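PDB 2W5V: alkaline phosphatase from Antarctic bacterium, which probably hydrolyses phosphate monoesters at alkaline pH, using zinc and magnesium ions as cofactors. Local coordinates for residues A286-D291 against F345-G350; S351-G356 against L368-W373. The protein carries 1 engineered substitution. All coordinates share one frame; numbering follows the deposited sequence.

Contacts 1 and 2 follow one another along the chain and touch: their centres lie about 13 Å apart, and Gly350 runs directly into Ser351. At the seam the methyl of Ala346 meets Phe354, CB to CB at 4.0 Å, and the carbonyl O of Gly350 lies 3.8 Å from CG1 of Val370. A hydrogen bond between Gly348 O and Ser351 OG ties the same turn. Together they illustrate how strand 342-347 and the turn that follows it meet two helices, 267-291 through contact 1 and 362-371 through contact 2. Both lie away from the metal sites, although helix 267-291 begins beside the magnesium ligands Asn266 and Ser268, at the end remote from contact 1.

Contact 1 (A286-D291 against F345-G350); sequences AFAKKD and FAYGPG
Tyr347 reaches out from the end of its strand and lays its phenol end against Lys289, with Ala288 beside the CD2-CE2 side of the ring. The lysine aliphatic chain crosses the tyrosine at about a right angle, and two of its methylenes do the touching: Lys289 CG sits 3.2 Å from Tyr347 OH, while Lys289 CE comes to 3.6 Å from Tyr347 CZ. CE and the Ala288 methyl both come in obliquely to the ring. The methyl of Ala288 lies farther back, its CB 4.2 Å from Tyr347 CD2, a light apolar touch at a buried position.

Torsions set up the meeting. Tyr347 holds CG trans to its own nitrogen (chi1 175°), which carries the ring out toward the helix; Lys289 stays extended beyond CG and passes across the phenol end to hydrogen-bond Gln65 through NZ. The amine is thus engaged beyond the tyrosine, and the contact with the ring is made by the hydrocarbon part of the lysine.

One shell further out, Tyr347 is fixed by backbone hydrogen bonding to Val296, and Ala288 also rests on Thr294 and Val296 of strand 294-299. Gly348 then turns the chain with a phi of 111°, where a side chain would be jammed against the preceding carbonyl O. At the helix end, Asp291 OD2 bonds Asn293 N and Thr294 OG1, fastening the short link into the strand. Helix 267-291 and strand 294-299 close a beta-alpha-beta crossover from parallel strand 249-255, packed on the mixed central sheet characteristic of the alpha/beta alkaline phosphatase fold.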
loop_
_atom_site.group_PDB
_atom_site.type_symbol
_atom_site.label_atom_id
_atom_site.label_comp_id
_atom_site.label_asym_id
_atom_site.label_seq_id
_atom_site.Cartn_x
_atom_site.Cartn_y
_atom_site.Cartn_z
ATOM N N ALA B 286 16.975 -12.305 8.674
ATOM C CA ALA B 286 17.833 -12.839 9.726
ATOM C C ALA B 286 19.281 -12.882 9.239
ATOM O O ALA B 286 20.203 -12.511 9.962
ATOM C CB ALA B 286 17.371 -14.217 10.150
ATOM N N PHE B 287 19.484 -13.318 8.002
ATOM C CA PHE B 287 20.833 -13.296 7.451
ATOM C C PHE B 287 21.369 -11.877 7.307
ATOM O O PHE B 287 22.509 -11.606 7.667
ATOM C CB PHE B 287 20.910 -13.983 6.092
ATOM C CG PHE B 287 22.266 -13.875 5.458
ATOM C CD1 PHE B 287 23.320 -14.645 5.923
ATOM C CD2 PHE B 287 22.497 -12.993 4.414
ATOM C CE1 PHE B 287 24.581 -14.547 5.350
ATOM C CE2 PHE B 287 23.755 -12.894 3.838
ATOM C CZ PHE B 287 24.794 -13.667 4.309
ATOM N N ALA B 288 20.545 -10.983 6.765
ATOM C CA ALA B 288 20.966 -9.608 6.505
ATOM C C ALA B 288 21.375 -8.870 7.768
ATOM O O ALA B 288 22.309 -8.073 7.752
ATOM C CB ALA B 288 19.865 -8.846 5.789
ATOM N N LYS B 289 20.665 -9.122 8.863
ATOM C CA LYS B 289 20.966 -8.439 10.119
ATOM C C LYS B 289 22.269 -8.950 10.728
ATOM O O LYS B 289 23.059 -8.178 11.279
ATOM C CB LYS B 289 19.790 -8.566 11.089
ATOM C CG LYS B 289 18.604 -7.696 10.657
ATOM C CD LYS B 289 17.518 -7.552 11.725
ATOM C CE LYS B 289 16.533 -6.447 11.329
ATOM N NZ LYS B 289 15.419 -6.250 12.310
ATOM N N LYS B 290 22.503 -10.253 10.601
ATOM C CA LYS B 290 23.756 -10.860 11.032
ATOM C C LYS B 290 24.923 -10.400 10.148
ATOM O O LYS B 290 25.984 -10.035 10.648
ATOM C CB LYS B 290 23.651 -12.388 10.973
ATOM C CG LYS B 290 24.713 -13.115 11.769
ATOM C CD LYS B 290 25.391 -14.193 10.932
ATOM C CE LYS B 290 24.386 -15.023 10.147
ATOM N NZ LYS B 290 25.063 -16.018 9.265
ATOM N N ASP B 291 24.707 -10.415 8.833
ATOM C CA ASP B 291 25.735 -10.095 7.839
ATOM C C ASP B 291 26.129 -8.612 7.822
ATOM O O ASP B 291 27.318 -8.275 7.795
ATOM C CB ASP B 291 25.254 -10.523 6.443
ATOM C CG ASP B 291 26.278 -10.242 5.350
ATOM O OD1 ASP B 291 27.321 -10.930 5.302
ATOM O OD2 ASP B 291 26.019 -9.350 4.514
ATOM N N PHE B 345 9.363 -3.052 -0.096
ATOM C CA PHE B 345 10.002 -2.989 1.213
ATOM C C PHE B 345 11.498 -3.215 1.035
ATOM O O PHE B 345 11.909 -4.094 0.276
ATOM C CB PHE B 345 9.441 -4.066 2.149
ATOM C CG PHE B 345 7.943 -4.027 2.314
ATOM C CD1 PHE B 345 7.359 -3.306 3.352
ATOM C CD2 PHE B 345 7.118 -4.728 1.450
ATOM C CE1 PHE B 345 5.977 -3.266 3.513
ATOM C CE2 PHE B 345 5.733 -4.705 1.606
ATOM C CZ PHE B 345 5.160 -3.969 2.650
ATOM N N ALA B 346 12.319 -2.435 1.733
ATOM C CA ALA B 346 13.767 -2.625 1.638
ATOM C C ALA B 346 14.467 -2.471 2.985
ATOM O O ALA B 346 14.176 -1.559 3.747
ATOM C CB ALA B 346 14.372 -1.666 0.611
ATOM N N TYR B 347 15.407 -3.368 3.252
ATOM C CA TYR B 347 16.181 -3.341 4.481
ATOM C C TYR B 347 17.657 -3.497 4.146
ATOM O O TYR B 347 18.015 -4.330 3.317
ATOM C CB TYR B 347 15.780 -4.492 5.405
ATOM C CG TYR B 347 16.667 -4.545 6.628
ATOM C CD1 TYR B 347 16.334 -3.836 7.772
ATOM C CD2 TYR B 347 17.861 -5.257 6.618
ATOM C CE1 TYR B 347 17.154 -3.856 8.884
ATOM C CE2 TYR B 347 18.689 -5.281 7.726
ATOM C CZ TYR B 347 18.331 -4.579 8.856
ATOM O OH TYR B 347 19.146 -4.597 9.966
ATOM N N GLY B 348 18.514 -2.729 4.812
ATOM C CA GLY B 348 19.948 -2.902 4.666
ATOM C C GLY B 348 20.605 -1.743 3.938
ATOM O O GLY B 348 19.953 -0.741 3.646
ATOM N N PRO B 349 21.907 -1.866 3.652
ATOM C CA PRO B 349 22.674 -0.817 2.970
ATOM C C PRO B 349 22.037 -0.452 1.640
ATOM O O PRO B 349 21.815 -1.337 0.817
ATOM C CB PRO B 349 24.033 -1.479 2.719
ATOM C CG PRO B 349 24.144 -2.542 3.732
ATOM C CD PRO B 349 22.744 -3.022 4.020
ATOM N N GLY B 350 21.740 0.829 1.441
ATOM C CA GLY B 350 21.129 1.294 0.209
ATOM C C GLY B 350 19.608 1.237 0.192
ATOM O O GLY B 350 18.974 1.658 -0.781
#

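Contact 2 (S351-G356 against L368-W373)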
loop_
_atom_site.group_PDB
_atom_site.type_symbol
_atom_site.label_atom_id
_atom_site.label_comp_id
_atom_site.label_asym_id
_atom_site.label_seq_id
_atom_site.Cartn_x
_atom_site.Cartn_y
_atom_site.Cartn_z
ATOM N N SER B 351 19.011 0.723 1.259
ATOM C CA SER B 351 17.563 0.497 1.258
ATOM C C SER B 351 16.762 1.800 1.099
ATOM O O SER B 351 15.630 1.782 0.614
ATOM C CB SER B 351 17.120 -0.274 2.513
ATOM O OG SER B 351 17.458 0.426 3.701
ATOM N N GLU B 352 17.356 2.927 1.482
ATOM C CA GLU B 352 16.664 4.216 1.396
ATOM C C GLU B 352 16.384 4.608 -0.063
ATOM O O GLU B 352 15.502 5.409 -0.340
ATOM C CB GLU B 352 17.476 5.325 2.076
ATOM C CG GLU B 352 17.661 5.170 3.588
ATOM C CD GLU B 352 18.692 4.108 3.985
ATOM O OE1 GLU B 352 19.403 3.557 3.105
ATOM O OE2 GLU B 352 18.791 3.827 5.199
ATOM N N GLU B 353 17.153 4.050 -0.992
ATOM C CA GLU B 353 16.960 4.352 -2.405
ATOM C C GLU B 353 15.582 3.917 -2.905
ATOM O O GLU B 353 15.091 4.423 -3.919
ATOM C CB GLU B 353 18.054 3.677 -3.241
ATOM C CG GLU B 353 17.988 4.010 -4.723
ATOM C CD GLU B 353 18.176 5.495 -4.998
ATOM O OE1 GLU B 353 18.988 6.132 -4.292
ATOM O OE2 GLU B 353 17.517 6.022 -5.923
ATOM N N PHE B 354 14.946 2.998 -2.184
ATOM C CA PHE B 354 13.713 2.387 -2.681
ATOM C C PHE B 354 12.410 3.014 -2.167
ATOM O O PHE B 354 11.335 2.452 -2.387
ATOM C CB PHE B 354 13.730 0.878 -2.410
ATOM C CG PHE B 354 14.828 0.165 -3.136
ATOM C CD1 PHE B 354 16.126 0.182 -2.644
ATOM C CD2 PHE B 354 14.581 -0.469 -4.346
ATOM C CE1 PHE B 354 17.155 -0.450 -3.326
ATOM C CE2 PHE B 354 15.607 -1.099 -5.038
ATOM C CZ PHE B 354 16.894 -1.081 -4.531
ATOM N N ILE B 355 12.491 4.172 -1.514
ATOM C CA ILE B 355 11.280 4.835 -1.010
ATOM C C ILE B 355 10.623 5.692 -2.094
ATOM O O ILE B 355 11.094 5.737 -3.225
ATOM C CB ILE B 355 11.562 5.677 0.249
ATOM C CG1 ILE B 355 12.455 6.877 -0.075
ATOM C CG2 ILE B 355 12.186 4.806 1.348
ATOM C CD1 ILE B 355 12.795 7.720 1.152
ATOM N N GLY B 356 9.527 6.364 -1.765
ATOM C CA GLY B 356 8.805 7.122 -2.772
ATOM C C GLY B 356 8.033 6.250 -3.756
ATOM O O GLY B 356 7.827 5.050 -3.535
ATOM N N LEU B 368 21.063 -1.539 -9.474
ATOM C CA LEU B 368 22.312 -1.197 -10.142
ATOM C C LEU B 368 22.972 0.014 -9.453
ATOM O O LEU B 368 24.170 -0.000 -9.151
ATOM C CB LEU B 368 22.033 -0.931 -11.627
ATOM C CG LEU B 368 23.166 -0.973 -12.636
ATOM C CD1 LEU B 368 24.076 -2.168 -12.375
ATOM C CD2 LEU B 368 22.587 -1.023 -14.046
ATOM N N LYS B 369 22.180 1.044 -9.166
ATOM C CA LYS B 369 22.706 2.253 -8.542
ATOM C C LYS B 369 23.359 2.010 -7.175
ATOM O O LYS B 369 24.468 2.474 -6.924
ATOM C CB LYS B 369 21.615 3.321 -8.411
ATOM C CG LYS B 369 22.093 4.574 -7.708
ATOM C CD LYS B 369 20.983 5.595 -7.540
ATOM C CE LYS B 369 21.477 6.798 -6.740
ATOM N NZ LYS B 369 20.435 7.859 -6.631
ATOM N N VAL B 370 22.677 1.294 -6.287
ATOM C CA VAL B 370 23.201 1.128 -4.934
ATOM C C VAL B 370 24.385 0.158 -4.845
ATOM O O VAL B 370 25.265 0.338 -4.010
ATOM C CB VAL B 370 22.095 0.752 -3.908
ATOM C CG1 VAL B 370 20.974 1.782 -3.962
ATOM C CG2 VAL B 370 21.557 -0.644 -4.169
ATOM N N THR B 371 24.414 -0.856 -5.706
ATOM C CA THR B 371 25.509 -1.827 -5.688
ATOM C C THR B 371 26.755 -1.281 -6.373
ATOM O O THR B 371 27.854 -1.767 -6.133
ATOM C CB THR B 371 25.162 -3.109 -6.438
ATOM O OG1 THR B 371 24.902 -2.794 -7.814
ATOM C CG2 THR B 371 23.956 -3.810 -5.798
ATOM N N LYS B 372 26.570 -0.296 -7.246
ATOM C CA LYS B 372 27.679 0.287 -8.014
ATOM C C LYS B 372 28.360 -0.709 -8.956
ATOM O O LYS B 372 29.510 -0.517 -9.369
ATOM C CB LYS B 372 28.675 0.984 -7.073
ATOM C CG LYS B 372 27.943 1.982 -6.156
ATOM C CD LYS B 372 28.848 2.775 -5.232
ATOM C CE LYS B 372 27.997 3.724 -4.387
ATOM N NZ LYS B 372 28.813 4.595 -3.497
ATOM N N TRP B 373 27.637 -1.762 -9.325
ATOM C CA TRP B 373 28.150 -2.709 -10.310
ATOM C C TRP B 373 28.351 -2.031 -11.669
ATOM O O TRP B 373 27.620 -1.098 -12.015
ATOM C CB TRP B 373 27.192 -3.895 -10.465
ATOM C CG TRP B 373 27.090 -4.744 -9.240
ATOM C CD1 TRP B 373 28.025 -4.873 -8.250
ATOM C CD2 TRP B 373 26.008 -5.612 -8.885
ATOM N NE1 TRP B 373 27.586 -5.757 -7.298
ATOM C CE2 TRP B 373 26.350 -6.226 -7.664
ATOM C CE3 TRP B 373 24.788 -5.932 -9.482
ATOM C CZ2 TRP B 373 25.504 -7.134 -7.019
ATOM C CZ3 TRP B 373 23.947 -6.836 -8.839
ATOM C CH2 TRP B 373 24.312 -7.425 -7.621
#
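Glu353 meets the helix 362-371 twice, with its methylenes on Val370 and its carboxylate on Lys369. The close part is apolar: CG1 of Val370 presses on the stem of the glutamate, 3.6 Å from Glu353 CB and 3.8 Å from its CG. The same methyl reaches obliquely toward the Phe354 ring, a looser touch with 4.5 Å between Val370 CG1 and Phe354 CE1.

Toward solvent the contact slackens. Glu353 starts out trans to its backbone nitrogen (chi1 -176°) and bends at chi2, bringing the carboxylate across the end of the extended Lys369 chain. The resulting salt bridge is weak as a hydrogen bond, NZ of Lys369 standing 3.2 Å from OE1 of Glu353 and 3.5 Å from its OE2. With an alanine here, the Lys369 ammonium is likely to be left without its carboxylate mate, and Val370 CG1 would lose the part of its cover that comes from the glutamate CG.

Inward, Val370 and Phe354 both pack on Leu295, and Phe354 adds Ile297 of the same strand and Ile363 and Ile367 of the helix. The loop between strands 342-347 and 356-359, with its 3-10 segment 351-353, thus packs against both helix 362-371 and strand 294-299.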